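Local coordinates for protein DspB (Aggregatibacter actinomycetemcomitans, PDB 1YHT) that probably hydrolyses beta-linked N-acetylhexosamine residues as a family 20 glycoside hydrolase, an activity through which it releases bacterial biofilms, at residues 32-36 with 99-103; 39-43 with 103-109; 59-65 with 89-94; 271-277 with 301-307. One frame throughout, in Å; residues are numbered along the deposited sequence.

Overall arrangement
The four contacts belong to a TIM barrel, and they divide into a connected group and one distant member. Interactions 1 and 2, in the helical layer, are successive turns of one helix pair, 32-44 against 94-106; their centres lie about 9 Å apart and they share Tyr103. Interactions 3 and 4 involve segments linking strands and helices. Interaction 3 fastens the segment that runs into helix 94-106, and its Leu92 packs on Pro32, Ile35 and Ile100 of interaction 1. Interaction 4 stands on the opposite side of the chain's centre from interaction 3, about 32 Å away between centres. A glycerol, probably from the crystallisation liquor, lies about 4 Å from the Tyr94 side chain.

Interaction 1: 32-36 with 99-103; sequences PEVIK and DIKAY
Lys36 reaches over to the neighbouring helix and serves two residues there at once, its stem lying on Tyr103 and its ammonium group on Asp99. Its CG stands beside the backbone N (chi1 -75°), and from there the chain runs out extended. This places CG over one face of the Tyr103 ring, toward the rim, in a CH-pi contact 3.9 Å from the ring centroid. At the far end NZ forms a salt bridge with Asp99: it is 2.9 Å from OD2, which it meets on the syn side somewhat out of the carboxylate plane, while a second, weak bond reaches OD1. Asp99 and Tyr103 lie one helical turn apart; with CG anti to the backbone N in each, the carboxylate and the ring project from successive turns toward the same lysine.

Beneath this polar strap the contact is aliphatic. The Ile35 and Ile100 side chains are set nearly perpendicular, CG2 of Ile35 lying 3.9 Å from CG2 of Ile100, and the CD1 tip of Ile100 reaches CB of Pro32 at 4.2 Å. The two helix segments run nearly parallel, 16° apart, consistent with adjacent helices of the layer around a TIM barrel. Tyr103 OH has its own partner in Asp40. The chemistry is thus layered: buried isoleucines join the helices, while toward the surface one lysine probably offsets the aspartate's charge and uses its methylenes to cover an aromatic face.

Interaction 2: 39-43 with 103-109; sequences IDTIS and YAKAKGI
This is a helix-to-helix contact at the C-terminal end of helix 94-106, where apolar packing against helix 32-44 is edged by a charged cluster around Asp40. Ile39 is at the centre of the apolar part. Its CG2 branch, anti to the backbone N, lies 3.9 Å from CD2 of Tyr103 and equally near CG1 of Ile109, while its CD1 turns to the methyl of Ala104. One turn on, Ile42 CG2 meets CD1 of Ile109 at 3.7 Å, and that same methyl rests near the backbone of Ser43.

The helix ends in a Schellman motif: Gly108 takes positive phi (74°), and Ile109 is thereby swung inward to the isoleucines. The contact reaches from helix 94-106 to the start of strand 110-117, a helix-to-strand connection of the TIM-barrel fold. Leu50 of strand 49-53 lies under Ile39, Ile42 and Ile109.

On the outer side, Asp40 OD1 receives two donors. The modelled 2.4 Å between Tyr103 OH and Asp40 OD1 is shorter than a normal hydrogen bond, and its exact length is doubtful; OD1 lies near the plane of the tyrosine ring at its edge, the carboxylate turned 68° from that ring. Lys107 NZ forms a salt bridge to Asp40 OD1 at 2.9 Å, coming from above the carboxylate plane; a bend at chi2 (-129°) helps carry it there. A water links Lys107 NZ to Ser43 OG.

Interaction 3: 59-65 with 89-94; sequences NYAIESH and KPFLSY
Segments 59-65 and 89-94 run side by side in roughly the same direction, 39° apart end to end, and are joined by a single beta bridge between Ile62 and Leu92. Leu92 supplies both halves of it: its N donates to Ala61 O at 2.9 Å, and its O accepts from Glu63 N at the same distance.

Asn59 extends the pairing with its side chain, ND2 giving a bond to Pro90 O in the carbonyl plane, 2.9 Å long, while OD1 lies against CB of Lys89. Phe91 CG stands between the backbone N and the carbonyl carbon (chi1 65°), which brings CD1 beside Glu63 N. The extended Glu63 side chain crosses Tyr94, its carboxylate stacked on the ring with planes 5° apart and CG 3.6 Å from the centroid. Its OE1 takes the Tyr94 N-H at 2.9 Å, in the first turn of helix 94-106, for which Ser93 is the N-cap. OE2 is held by Arg70 and Ala71 N. Tyr94 OH meets His65 ND1 at 2.8 Å along a nearly straight line.

One buried carboxylate therefore ties the loop to a helix start, and its charge is probably balanced by Arg70 and favoured by the amino end of the helix.

Interaction 4: 271-277 with 301-307; sequences NYNSYYL and NWDLGVW
Asn271, at the end of strand 269-271, turns its amide toward the 301-307 loop, with CG anti to the backbone N (chi1 -174°). The two hydrogens of ND2 are spent on two carbonyls, Leu304 O at 2.9 Å and Val306 O at 2.8 Å, both close to the amide plane. Its OD1 accepts from Asn273 N, making an Asx turn that fixes the amide's rotation.

Asn273 follows as N-cap of helix 274-277. Its ND2 gives a longer but nearly straight bond to Val306 O, 3.3 Å, and also bonds Gly309 O. With the indole NE1 of Trp302 added at 3.0 Å, Val306 O is gripped by three donors.

Tyr276 receives Trp302 CB over one face, 3.9 Å from the ring centroid, and its CD2 comes to 3.4 Å from Trp302 CD1, the two rings inclined at 44°. Leu277 then sets CD2 squarely over the six-membered ring of Trp302, 3.9 Å from its centroid and only 4° off the normal. Ala325 of strand 324-329 and Thr357 of helix 339-358 also touch that tryptophan. Asp303 OD1 accepts from Gly305 N in a second Asx turn, and with the type I turn from Asp303 to Val306 these turns shape the loops that flank the closing strands of this TIM barrel.

Interaction 1: 32-36 with 99-103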
# COMPACT_ATOMS: atom_id res chain seq x y z
N PRO A 32 5.73 -17.06 4.10
CA PRO A 32 6.47 -17.06 2.83
C PRO A 32 5.90 -17.96 1.73
O PRO A 32 5.82 -17.55 0.56
CB PRO A 32 7.87 -17.53 3.26
CG PRO A 32 8.01 -17.01 4.64
CD PRO A 32 6.64 -17.12 5.26
N GLU A 33 5.48 -19.16 2.10
CA GLU A 33 4.87 -20.10 1.15
C GLU A 33 3.66 -19.50 0.43
O GLU A 33 3.54 -19.61 -0.77
CB GLU A 33 4.46 -21.40 1.85
CG GLU A 33 5.59 -22.41 2.04
CD GLU A 33 6.01 -23.15 0.77
OE1 GLU A 33 5.22 -23.14 -0.20
OE2 GLU A 33 7.15 -23.71 0.76
N VAL A 34 2.76 -18.90 1.19
CA VAL A 34 1.56 -18.29 0.65
C VAL A 34 1.88 -17.05 -0.16
O VAL A 34 1.29 -16.82 -1.21
CB VAL A 34 0.56 -17.99 1.76
CG1 VAL A 34 -0.59 -17.16 1.25
CG2 VAL A 34 0.06 -19.31 2.44
N ILE A 35 2.86 -16.25 0.29
CA ILE A 35 3.31 -15.10 -0.49
C ILE A 35 3.85 -15.54 -1.86
O ILE A 35 3.55 -14.92 -2.89
CB ILE A 35 4.34 -14.28 0.28
CG1 ILE A 35 3.63 -13.54 1.47
CG2 ILE A 35 4.97 -13.24 -0.65
CD1 ILE A 35 4.53 -12.82 2.41
N LYS A 36 4.62 -16.62 -1.87
CA LYS A 36 5.07 -17.21 -3.13
C LYS A 36 3.92 -17.71 -4.03
O LYS A 36 4.03 -17.61 -5.25
CB LYS A 36 6.04 -18.36 -2.87
CG LYS A 36 7.42 -17.92 -2.44
CD LYS A 36 8.20 -19.12 -1.92
CE LYS A 36 9.63 -18.75 -1.51
NZ LYS A 36 10.44 -19.98 -1.42
N ASP A 99 14.56 -15.05 0.56
CA ASP A 99 13.90 -16.16 -0.11
C ASP A 99 12.71 -15.67 -1.03
O ASP A 99 12.61 -16.04 -2.21
CB ASP A 99 13.40 -17.16 0.95
CG ASP A 99 12.70 -18.40 0.34
OD1 ASP A 99 13.11 -18.86 -0.73
OD2 ASP A 99 11.72 -18.89 0.93
N ILE A 100 11.88 -14.77 -0.51
CA ILE A 100 10.76 -14.21 -1.29
C ILE A 100 11.29 -13.38 -2.48
O ILE A 100 10.74 -13.47 -3.56
CB ILE A 100 9.84 -13.36 -0.38
CG1 ILE A 100 9.13 -14.29 0.62
CG2 ILE A 100 8.79 -12.56 -1.19
CD1 ILE A 100 8.56 -13.59 1.84
N LYS A 101 12.33 -12.57 -2.23
CA LYS A 101 12.94 -11.70 -3.22
C LYS A 101 13.47 -12.49 -4.39
O LYS A 101 13.19 -12.15 -5.55
CB LYS A 101 14.10 -10.90 -2.58
CG LYS A 101 13.65 -9.79 -1.63
CD LYS A 101 14.76 -9.28 -0.72
CE LYS A 101 16.09 -8.98 -1.43
NZ LYS A 101 17.21 -8.75 -0.41
N ALA A 102 14.26 -13.53 -4.09
CA ALA A 102 14.78 -14.45 -5.12
C ALA A 102 13.64 -15.08 -5.96
O ALA A 102 13.70 -15.14 -7.20
CB ALA A 102 15.69 -15.54 -4.47
N TYR A 103 12.57 -15.47 -5.30
CA TYR A 103 11.49 -16.16 -5.95
C TYR A 103 10.79 -15.16 -6.89
O TYR A 103 10.56 -15.47 -8.08
CB TYR A 103 10.55 -16.75 -4.92
CG TYR A 103 9.55 -17.67 -5.51
CD1 TYR A 103 9.90 -18.99 -5.79
CD2 TYR A 103 8.25 -17.25 -5.82
CE1 TYR A 103 8.98 -19.88 -6.40
CE2 TYR A 103 7.34 -18.11 -6.41
CZ TYR A 103 7.72 -19.42 -6.72
OH TYR A 103 6.81 -20.30 -7.30

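Interaction 2: 39-43 with 103-109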
# COMPACT_ATOMS: atom_id res chain seq x y z
N ILE A 39 2.58 -14.70 -5.71
CA ILE A 39 3.52 -14.40 -6.79
C ILE A 39 3.28 -15.31 -8.05
O ILE A 39 3.34 -14.85 -9.19
CB ILE A 39 4.97 -14.49 -6.31
CG1 ILE A 39 5.31 -13.25 -5.48
CG2 ILE A 39 5.94 -14.60 -7.53
CD1 ILE A 39 6.41 -13.45 -4.55
N ASP A 40 2.98 -16.59 -7.81
CA ASP A 40 2.69 -17.53 -8.91
C ASP A 40 1.48 -17.05 -9.69
O ASP A 40 1.53 -16.95 -10.92
CB ASP A 40 2.44 -18.91 -8.37
CG ASP A 40 3.69 -19.53 -7.76
OD1 ASP A 40 4.83 -19.23 -8.17
OD2 ASP A 40 3.52 -20.35 -6.84
N THR A 41 0.43 -16.69 -8.99
CA THR A 41 -0.79 -16.17 -9.64
C THR A 41 -0.50 -14.91 -10.46
O THR A 41 -0.91 -14.81 -11.61
CB THR A 41 -1.90 -15.90 -8.63
OG1 THR A 41 -2.16 -17.10 -7.94
CG2 THR A 41 -3.19 -15.44 -9.27
N ILE A 42 0.25 -13.96 -9.87
CA ILE A 42 0.56 -12.71 -10.54
C ILE A 42 1.30 -13.05 -11.85
O ILE A 42 0.96 -12.55 -12.94
CB ILE A 42 1.39 -11.74 -9.64
CG1 ILE A 42 0.58 -11.31 -8.40
CG2 ILE A 42 1.78 -10.47 -10.42
CD1 ILE A 42 1.42 -10.78 -7.27
N SER A 43 2.31 -13.90 -11.72
CA SER A 43 3.21 -14.25 -12.81
C SER A 43 2.50 -14.98 -13.93
O SER A 43 2.62 -14.60 -15.10
CB SER A 43 4.33 -15.14 -12.28
OG SER A 43 5.17 -15.54 -13.35
N TYR A 103 12.57 -15.47 -5.30
CA TYR A 103 11.49 -16.16 -5.95
C TYR A 103 10.79 -15.16 -6.89
O TYR A 103 10.56 -15.47 -8.08
CB TYR A 103 10.55 -16.75 -4.92
CG TYR A 103 9.55 -17.67 -5.51
CD1 TYR A 103 9.90 -18.99 -5.79
CD2 TYR A 103 8.25 -17.25 -5.82
CE1 TYR A 103 8.98 -19.88 -6.40
CE2 TYR A 103 7.34 -18.11 -6.41
CZ TYR A 103 7.72 -19.42 -6.72
OH TYR A 103 6.81 -20.30 -7.30
N ALA A 104 10.50 -13.95 -6.37
CA ALA A 104 9.86 -12.87 -7.16
C ALA A 104 10.63 -12.52 -8.40
O ALA A 104 10.09 -12.42 -9.52
CB ALA A 104 9.70 -11.61 -6.30
N LYS A 105 11.92 -12.27 -8.18
CA LYS A 105 12.83 -11.91 -9.22
C LYS A 105 12.88 -12.96 -10.34
O LYS A 105 12.77 -12.62 -11.51
CB LYS A 105 14.21 -11.73 -8.61
CG LYS A 105 14.99 -10.62 -9.20
CD LYS A 105 16.29 -10.49 -8.40
CE LYS A 105 17.21 -9.54 -9.10
NZ LYS A 105 18.56 -9.65 -8.50
N ALA A 106 12.98 -14.23 -10.00
CA ALA A 106 12.92 -15.26 -11.03
C ALA A 106 11.58 -15.30 -11.74
O ALA A 106 11.49 -15.74 -12.90
CB ALA A 106 13.24 -16.61 -10.46
N LYS A 107 10.51 -14.84 -11.09
CA LYS A 107 9.21 -14.85 -11.77
C LYS A 107 8.91 -13.53 -12.46
O LYS A 107 7.81 -13.34 -12.98
CB LYS A 107 8.11 -15.23 -10.79
CG LYS A 107 8.16 -16.75 -10.43
CD LYS A 107 6.81 -17.47 -10.58
CE LYS A 107 6.97 -19.01 -10.72
NZ LYS A 107 5.65 -19.72 -10.89
N GLY A 108 9.85 -12.59 -12.42
CA GLY A 108 9.67 -11.32 -13.09
C GLY A 108 8.69 -10.41 -12.36
O GLY A 108 8.09 -9.54 -12.98
N ILE A 109 8.49 -10.66 -11.07
CA ILE A 109 7.58 -9.86 -10.25
C ILE A 109 8.37 -8.87 -9.38
O ILE A 109 9.13 -9.26 -8.48
CB ILE A 109 6.63 -10.75 -9.37
CG1 ILE A 109 5.91 -11.80 -10.26
CG2 ILE A 109 5.64 -9.89 -8.61
CD1 ILE A 109 5.22 -11.22 -11.44
O HOH W 1 5.20 -18.63 -13.28

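Interaction 3: 59-65 with 89-94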
# COMPACT_ATOMS: atom_id res chain seq x y z
N ASN A 59 0.53 -3.43 12.87
CA ASN A 59 1.82 -4.09 12.87
C ASN A 59 2.80 -3.52 11.84
O ASN A 59 2.41 -2.79 10.93
CB ASN A 59 1.60 -5.59 12.60
CG ASN A 59 2.82 -6.46 12.90
OD1 ASN A 59 3.68 -6.13 13.73
ND2 ASN A 59 2.86 -7.61 12.28
N TYR A 60 4.09 -3.81 12.08
CA TYR A 60 5.18 -3.55 11.15
C TYR A 60 5.75 -4.97 10.93
O TYR A 60 6.41 -5.52 11.82
CB TYR A 60 6.26 -2.65 11.82
CG TYR A 60 7.40 -2.29 10.91
CD1 TYR A 60 7.30 -1.20 10.05
CD2 TYR A 60 8.55 -3.08 10.86
CE1 TYR A 60 8.34 -0.87 9.18
CE2 TYR A 60 9.59 -2.79 9.97
CZ TYR A 60 9.46 -1.65 9.14
OH TYR A 60 10.42 -1.32 8.24
N ALA A 61 5.50 -5.53 9.76
CA ALA A 61 5.59 -6.97 9.56
C ALA A 61 6.89 -7.49 8.94
O ALA A 61 6.89 -8.59 8.38
CB ALA A 61 4.41 -7.43 8.74
N ILE A 62 7.98 -6.73 9.04
CA ILE A 62 9.31 -7.19 8.62
C ILE A 62 10.33 -6.87 9.66
O ILE A 62 10.15 -5.98 10.47
CB ILE A 62 9.76 -6.59 7.23
CG1 ILE A 62 10.01 -5.08 7.31
CG2 ILE A 62 8.70 -6.87 6.21
CD1 ILE A 62 10.29 -4.43 5.93
N GLU A 63 11.45 -7.58 9.58
CA GLU A 63 12.56 -7.37 10.44
C GLU A 63 13.17 -5.96 10.25
O GLU A 63 13.15 -5.39 9.13
CB GLU A 63 13.62 -8.45 10.20
CG GLU A 63 14.77 -8.43 11.18
CD GLU A 63 15.59 -9.72 11.25
OE1 GLU A 63 15.42 -10.67 10.44
OE2 GLU A 63 16.37 -9.78 12.20
N SER A 64 13.75 -5.45 11.33
CA SER A 64 14.32 -4.09 11.33
C SER A 64 15.44 -3.93 12.37
O SER A 64 15.21 -4.18 13.56
CB SER A 64 13.26 -3.03 11.65
OG SER A 64 13.84 -1.73 11.68
N HIS A 65 16.62 -3.52 11.91
CA HIS A 65 17.67 -3.01 12.81
C HIS A 65 17.26 -1.68 13.47
O HIS A 65 17.36 -1.50 14.66
CB HIS A 65 18.98 -2.78 12.04
CG HIS A 65 19.84 -4.00 11.86
ND1 HIS A 65 19.45 -5.09 11.12
CD2 HIS A 65 21.11 -4.25 12.28
CE1 HIS A 65 20.43 -5.99 11.13
NE2 HIS A 65 21.44 -5.51 11.85
N LYS A 89 3.34 -9.76 17.81
CA LYS A 89 2.93 -9.78 16.38
C LYS A 89 4.02 -10.38 15.52
O LYS A 89 5.17 -10.33 15.93
CB LYS A 89 2.75 -8.35 15.89
CG LYS A 89 1.71 -7.57 16.54
CD LYS A 89 0.39 -8.29 16.50
CE LYS A 89 -0.73 -7.28 16.75
NZ LYS A 89 -1.83 -7.98 17.48
N PRO A 90 3.66 -10.98 14.36
CA PRO A 90 4.62 -11.61 13.47
C PRO A 90 5.42 -10.68 12.57
O PRO A 90 4.97 -9.59 12.26
CB PRO A 90 3.76 -12.53 12.62
CG PRO A 90 2.42 -11.82 12.56
CD PRO A 90 2.27 -11.21 13.90
N PHE A 91 6.61 -11.12 12.19
CA PHE A 91 7.35 -10.39 11.15
C PHE A 91 8.17 -11.33 10.32
O PHE A 91 8.56 -12.43 10.75
CB PHE A 91 8.17 -9.27 11.77
CG PHE A 91 9.26 -9.74 12.67
CD1 PHE A 91 10.55 -9.94 12.17
CD2 PHE A 91 9.03 -9.98 14.03
CE1 PHE A 91 11.59 -10.36 13.00
CE2 PHE A 91 10.07 -10.39 14.85
CZ PHE A 91 11.35 -10.59 14.33
N LEU A 92 8.44 -10.92 9.09
CA LEU A 92 9.29 -11.70 8.18
C LEU A 92 10.72 -11.42 8.52
O LEU A 92 11.12 -10.25 8.59
CB LEU A 92 9.00 -11.33 6.71
CG LEU A 92 7.65 -11.77 6.18
CD1 LEU A 92 7.32 -11.06 4.84
CD2 LEU A 92 7.53 -13.30 6.06
N SER A 93 11.51 -12.47 8.69
CA SER A 93 12.92 -12.31 8.89
C SER A 93 13.59 -11.87 7.59
O SER A 93 13.05 -12.07 6.50
CB SER A 93 13.58 -13.62 9.36
OG SER A 93 13.68 -14.52 8.28
N TYR A 94 14.79 -11.32 7.71
CA TYR A 94 15.59 -10.98 6.53
C TYR A 94 15.87 -12.21 5.62
O TYR A 94 15.87 -12.09 4.41
CB TYR A 94 16.93 -10.42 6.93
CG TYR A 94 16.92 -9.10 7.67
CD1 TYR A 94 16.13 -8.02 7.24
CD2 TYR A 94 17.74 -8.92 8.76
CE1 TYR A 94 16.16 -6.81 7.92
CE2 TYR A 94 17.78 -7.67 9.44
CZ TYR A 94 16.97 -6.65 9.02
OH TYR A 94 17.05 -5.44 9.74

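Interaction 4: 271-277 with 301-307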
# COMPACT_ATOMS: atom_id res chain seq x y z
N ASN A 271 -4.95 2.44 -11.46
CA ASN A 271 -6.29 2.42 -11.00
C ASN A 271 -6.44 1.35 -9.92
O ASN A 271 -6.32 0.17 -10.18
CB ASN A 271 -7.23 2.15 -12.19
CG ASN A 271 -8.71 2.24 -11.84
OD1 ASN A 271 -9.07 2.46 -10.68
ND2 ASN A 271 -9.59 2.09 -12.85
N TYR A 272 -6.71 1.79 -8.71
CA TYR A 272 -6.89 0.89 -7.58
C TYR A 272 -8.37 0.86 -7.14
O TYR A 272 -8.66 0.35 -6.06
CB TYR A 272 -6.01 1.34 -6.44
CG TYR A 272 -4.58 0.78 -6.41
CD1 TYR A 272 -3.72 0.96 -7.48
CD2 TYR A 272 -4.09 0.11 -5.29
CE1 TYR A 272 -2.40 0.49 -7.44
CE2 TYR A 272 -2.76 -0.33 -5.24
CZ TYR A 272 -1.91 -0.15 -6.33
OH TYR A 272 -0.56 -0.56 -6.32
N ASN A 273 -9.26 1.43 -7.98
CA ASN A 273 -10.73 1.57 -7.69
C ASN A 273 -11.22 0.66 -6.60
O ASN A 273 -11.37 -0.54 -6.82
CB ASN A 273 -11.53 1.29 -8.97
CG ASN A 273 -13.05 1.48 -8.80
OD1 ASN A 273 -13.59 1.37 -7.71
ND2 ASN A 273 -13.73 1.75 -9.90
N SER A 274 -11.51 1.22 -5.42
CA SER A 274 -11.88 0.43 -4.25
C SER A 274 -13.20 -0.34 -4.44
O SER A 274 -13.37 -1.40 -3.90
CB SER A 274 -11.95 1.29 -2.98
OG SER A 274 -12.91 2.32 -3.15
N TYR A 275 -14.11 0.17 -5.25
CA TYR A 275 -15.35 -0.59 -5.44
C TYR A 275 -15.13 -1.98 -6.04
O TYR A 275 -15.70 -2.95 -5.53
CB TYR A 275 -16.34 0.17 -6.29
CG TYR A 275 -17.69 -0.52 -6.34
CD1 TYR A 275 -18.60 -0.43 -5.28
CD2 TYR A 275 -18.03 -1.29 -7.43
CE1 TYR A 275 -19.83 -1.09 -5.32
CE2 TYR A 275 -19.26 -1.92 -7.50
CZ TYR A 275 -20.15 -1.80 -6.46
OH TYR A 275 -21.34 -2.48 -6.57
N TYR A 276 -14.36 -2.08 -7.12
CA TYR A 276 -14.12 -3.37 -7.80
C TYR A 276 -12.84 -4.10 -7.38
O TYR A 276 -12.71 -5.32 -7.55
CB TYR A 276 -14.03 -3.15 -9.31
CG TYR A 276 -15.36 -2.89 -9.94
CD1 TYR A 276 -16.30 -3.92 -10.04
CD2 TYR A 276 -15.71 -1.61 -10.41
CE1 TYR A 276 -17.52 -3.71 -10.61
CE2 TYR A 276 -16.95 -1.39 -11.02
CZ TYR A 276 -17.85 -2.44 -11.10
OH TYR A 276 -19.09 -2.26 -11.65
N LEU A 277 -11.88 -3.34 -6.88
CA LEU A 277 -10.53 -3.81 -6.74
C LEU A 277 -10.03 -3.92 -5.31
O LEU A 277 -8.91 -4.36 -5.11
CB LEU A 277 -9.57 -2.97 -7.58
CG LEU A 277 -9.94 -2.79 -9.06
CD1 LEU A 277 -8.94 -1.92 -9.74
CD2 LEU A 277 -10.07 -4.10 -9.84
N ASN A 301 -18.33 -6.53 -15.41
CA ASN A 301 -18.68 -5.12 -15.15
C ASN A 301 -17.50 -4.15 -14.99
O ASN A 301 -17.69 -2.95 -15.10
CB ASN A 301 -19.57 -5.01 -13.89
CG ASN A 301 -20.83 -5.86 -13.98
OD1 ASN A 301 -21.08 -6.75 -13.15
ND2 ASN A 301 -21.63 -5.61 -14.98
N TRP A 302 -16.29 -4.64 -14.71
CA TRP A 302 -15.17 -3.72 -14.57
C TRP A 302 -14.33 -3.62 -15.83
O TRP A 302 -14.14 -4.61 -16.56
CB TRP A 302 -14.29 -4.06 -13.35
CG TRP A 302 -13.20 -3.05 -13.18
CD1 TRP A 302 -13.33 -1.75 -12.78
CD2 TRP A 302 -11.82 -3.24 -13.47
NE1 TRP A 302 -12.10 -1.12 -12.77
CE2 TRP A 302 -11.15 -2.02 -13.18
CE3 TRP A 302 -11.06 -4.34 -13.88
CZ2 TRP A 302 -9.78 -1.88 -13.33
CZ3 TRP A 302 -9.70 -4.17 -14.05
CH2 TRP A 302 -9.08 -2.93 -13.81
N ASP A 303 -13.84 -2.42 -16.12
CA ASP A 303 -12.75 -2.26 -17.08
C ASP A 303 -11.81 -1.18 -16.59
O ASP A 303 -12.13 -0.40 -15.66
CB ASP A 303 -13.21 -1.97 -18.52
CG ASP A 303 -13.88 -0.63 -18.69
OD1 ASP A 303 -13.16 0.39 -18.77
OD2 ASP A 303 -15.13 -0.61 -18.81
N LEU A 304 -10.64 -1.12 -17.21
CA LEU A 304 -9.55 -0.29 -16.66
C LEU A 304 -9.94 1.20 -16.55
O LEU A 304 -9.38 1.93 -15.71
CB LEU A 304 -8.29 -0.47 -17.50
CG LEU A 304 -7.06 0.27 -17.00
CD1 LEU A 304 -6.68 -0.23 -15.54
CD2 LEU A 304 -5.91 0.13 -17.97
N GLY A 305 -10.89 1.65 -17.37
CA GLY A 305 -11.29 3.05 -17.39
C GLY A 305 -12.32 3.46 -16.37
O GLY A 305 -12.64 4.66 -16.20
N VAL A 306 -12.86 2.47 -15.69
CA VAL A 306 -13.80 2.67 -14.65
C VAL A 306 -12.98 2.87 -13.40
O VAL A 306 -12.41 1.91 -12.88
CB VAL A 306 -14.75 1.51 -14.53
CG1 VAL A 306 -15.73 1.71 -13.34
CG2 VAL A 306 -15.56 1.33 -15.83
N TRP A 307 -12.93 4.14 -12.93
CA TRP A 307 -12.06 4.53 -11.79
C TRP A 307 -12.84 5.05 -10.60
O TRP A 307 -12.36 4.96 -9.49
CB TRP A 307 -11.06 5.59 -12.20
CG TRP A 307 -11.71 6.86 -12.62
CD1 TRP A 307 -12.21 7.15 -13.85
CD2 TRP A 307 -11.97 8.01 -11.80
NE1 TRP A 307 -12.76 8.41 -13.85
CE2 TRP A 307 -12.63 8.96 -12.61
CE3 TRP A 307 -11.73 8.32 -10.46
CZ2 TRP A 307 -13.04 10.20 -12.12
CZ3 TRP A 307 -12.14 9.56 -9.98
CH2 TRP A 307 -12.79 10.48 -10.81